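Local coordinates for protein superoxide dismutase 1 (Perkinsus marinus, PDB 2CW2) that probably disposes of superoxide radicals as an iron-dependent dismutase, turning them into hydrogen peroxide and molecular oxygen, at residues 48-53 and 193-198. Sequence-based numbering, arbitrary orientation.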
loop_
_atom_site.group_PDB
_atom_site.type_symbol
_atom_site.label_atom_id
_atom_site.label_comp_id
_atom_site.label_asym_id
_atom_site.label_seq_id
_atom_site.Cartn_x
_atom_site.Cartn_y
_atom_site.Cartn_z
ATOM N N HIS A 48 21.756 2.368 3.948
ATOM C CA HIS A 48 20.431 2.211 4.543
ATOM C C HIS A 48 19.287 2.424 3.542
ATOM O O HIS A 48 18.267 1.751 3.601
ATOM C CB HIS A 48 20.302 3.186 5.725
ATOM C CG HIS A 48 21.527 3.223 6.583
ATOM N ND1 HIS A 48 21.954 2.129 7.299
ATOM C CD2 HIS A 48 22.453 4.190 6.781
ATOM C CE1 HIS A 48 23.070 2.432 7.939
ATOM N NE2 HIS A 48 23.398 3.673 7.637
ATOM N N MET A 49 19.460 3.373 2.632
ATOM C CA MET A 49 18.467 3.632 1.596
ATOM C C MET A 49 19.239 3.922 0.319
ATOM O O MET A 49 20.159 4.748 0.323
ATOM C CB MET A 49 17.595 4.848 1.964
ATOM C CG MET A 49 16.377 5.081 1.046
ATOM S SD MET A 49 15.341 6.435 1.626
ATOM C CE MET A 49 14.729 5.755 3.223
ATOM N N SER A 50 18.876 3.241 -0.767
ATOM C CA SER A 50 19.672 3.320 -1.988
ATOM C C SER A 50 19.401 4.578 -2.791
ATOM O O SER A 50 18.349 5.201 -2.647
ATOM C CB SER A 50 19.430 2.108 -2.886
ATOM O OG SER A 50 18.104 2.075 -3.391
ATOM N N ALA A 51 20.345 4.917 -3.674
ATOM C CA ALA A 51 20.108 5.962 -4.676
ATOM C C ALA A 51 18.919 5.625 -5.576
ATOM O O ALA A 51 18.140 6.512 -5.974
ATOM C CB ALA A 51 21.371 6.185 -5.529
ATOM N N GLU A 52 18.769 4.348 -5.909
ATOM C CA GLU A 52 17.657 3.953 -6.769
ATOM C C GLU A 52 16.319 4.240 -6.057
ATOM O O GLU A 52 15.373 4.756 -6.671
ATOM C CB GLU A 52 17.757 2.471 -7.179
ATOM C CG GLU A 52 16.598 2.073 -8.077
ATOM C CD GLU A 52 16.607 0.621 -8.499
ATOM O OE1 GLU A 52 17.571 -0.095 -8.183
ATOM O OE2 GLU A 52 15.635 0.203 -9.174
ATOM N N THR A 53 16.260 3.943 -4.756
ATOM C CA THR A 53 15.060 4.259 -3.963
ATOM C C THR A 53 14.768 5.757 -3.932
ATOM O O THR A 53 13.649 6.190 -4.218
ATOM C CB THR A 53 15.184 3.701 -2.552
ATOM O OG1 THR A 53 14.989 2.286 -2.607
ATOM C CG2 THR A 53 14.032 4.202 -1.629
ATOM N N TYR A 193 10.459 1.089 0.571
ATOM C CA TYR A 193 11.490 0.141 0.960
ATOM C C TYR A 193 11.646 -1.076 0.040
ATOM O O TYR A 193 12.615 -1.819 0.176
ATOM C CB TYR A 193 11.247 -0.362 2.394
ATOM C CG TYR A 193 9.919 -1.086 2.627
ATOM C CD1 TYR A 193 9.784 -2.459 2.401
ATOM C CD2 TYR A 193 8.811 -0.395 3.126
ATOM C CE1 TYR A 193 8.567 -3.107 2.636
ATOM C CE2 TYR A 193 7.597 -1.034 3.359
ATOM C CZ TYR A 193 7.482 -2.385 3.117
ATOM O OH TYR A 193 6.274 -3.007 3.379
ATOM N N TYR A 194 10.698 -1.304 -0.861
ATOM C CA TYR A 194 10.706 -2.585 -1.596
ATOM C C TYR A 194 11.948 -2.834 -2.454
ATOM O O TYR A 194 12.355 -3.988 -2.610
ATOM C CB TYR A 194 9.450 -2.782 -2.449
ATOM C CG TYR A 194 8.975 -4.223 -2.454
ATOM C CD1 TYR A 194 8.312 -4.750 -1.353
ATOM C CD2 TYR A 194 9.186 -5.055 -3.552
ATOM C CE1 TYR A 194 7.852 -6.055 -1.341
ATOM C CE2 TYR A 194 8.737 -6.385 -3.545
ATOM C CZ TYR A 194 8.067 -6.862 -2.432
ATOM O OH TYR A 194 7.601 -8.152 -2.376
ATOM N N ILE A 195 12.528 -1.775 -3.019
ATOM C CA ILE A 195 13.726 -1.919 -3.855
ATOM C C ILE A 195 14.894 -2.428 -3.020
ATOM O O ILE A 195 15.696 -3.248 -3.471
ATOM C CB ILE A 195 14.086 -0.589 -4.523
ATOM C CG1 ILE A 195 12.998 -0.176 -5.499
ATOM C CG2 ILE A 195 15.415 -0.674 -5.318
ATOM C CD1 ILE A 195 13.154 1.275 -5.990
ATOM N N ASP A 196 14.963 -1.950 -1.783
ATOM C CA ASP A 196 16.098 -2.228 -0.920
ATOM C C ASP A 196 15.919 -3.411 -0.011
ATOM O O ASP A 196 16.910 -4.035 0.389
ATOM C CB ASP A 196 16.391 -1.002 -0.070
ATOM C CG ASP A 196 16.731 0.187 -0.909
ATOM O OD1 ASP A 196 17.267 -0.029 -2.018
ATOM O OD2 ASP A 196 16.505 1.360 -0.558
ATOM N N TYR A 197 14.668 -3.705 0.345
ATOM C CA TYR A 197 14.397 -4.669 1.418
ATOM C C TYR A 197 13.336 -5.693 1.021
ATOM O O TYR A 197 13.054 -6.593 1.787
ATOM C CB TYR A 197 13.946 -3.933 2.702
ATOM C CG TYR A 197 15.064 -3.082 3.251
ATOM C CD1 TYR A 197 16.163 -3.672 3.893
ATOM C CD2 TYR A 197 15.086 -1.717 3.038
ATOM C CE1 TYR A 197 17.221 -2.899 4.373
ATOM C CE2 TYR A 197 16.137 -0.938 3.507
ATOM C CZ TYR A 197 17.200 -1.535 4.170
ATOM O OH TYR A 197 18.244 -0.733 4.592
ATOM N N ARG A 198 12.736 -5.508 -0.155
ATOM C CA ARG A 198 11.592 -6.305 -0.592
ATOM C C ARG A 198 10.557 -6.338 0.537
ATOM O O ARG A 198 10.191 -5.293 1.060
ATOM C CB ARG A 198 12.044 -7.710 -0.996
ATOM C CG ARG A 198 12.970 -7.713 -2.222
ATOM C CD ARG A 198 12.226 -7.605 -3.567
ATOM N NE ARG A 198 13.161 -7.677 -4.692
ATOM C CZ ARG A 198 13.879 -6.660 -5.152
ATOM N NH1 ARG A 198 13.757 -5.434 -4.639
ATOM N NH2 ARG A 198 14.728 -6.861 -6.154
HETATM O O HOH W 1 12.222 1.025 -2.243
#
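Ser50 and Asp196 face each other with their CA atoms 6.7 Å apart where the first turn of helix 51-73 meets the short helix 194-197, and Thr53 stands similarly close to Ile195. A carboxylate can bind the start of a helix through a backbone N-H just before it and the hydroxyls around its first turn, and Asp196 does so here. Its OD1 receives Ser50 OG at 2.6 Å through its syn lone pair, while OD2 takes two donors from opposite faces of the carboxylate plane: Ser50 N, in a nearly straight bond of 173°, and Thr53 OG1 at 2.7 Å. Ser50 is also the N-cap, its OG accepting from Thr53 N; with chi1 at 66°, OG lies between the backbone N and the carbonyl carbon and serves both helix and carboxylate. The helix start would be expected to stabilise the negative charge of Asp196. In this iron/manganese superoxide dismutase, the bonds join the alpha-hairpin domain to the C-terminal domain; Thr53 lies one helical turn before the iron ligand His57, and Asp196 follows another ligand, His191, by five residues. Beside them the hydroxyl of Tyr197 donates to His48 O at 2.7 Å, the carbonyl oxygen lying at the ring's edge. The Ile195 side chain packs against polar groups: CB lies 3.6 Å from Thr53 OG1, and CG2 touches the carboxylate end of Glu52, whose OE2 forms a salt bridge with Arg198 of the second subunit. A water completes the junction, donating to Thr53 OG1 and accepting from Ile195 N at 2.9 Å.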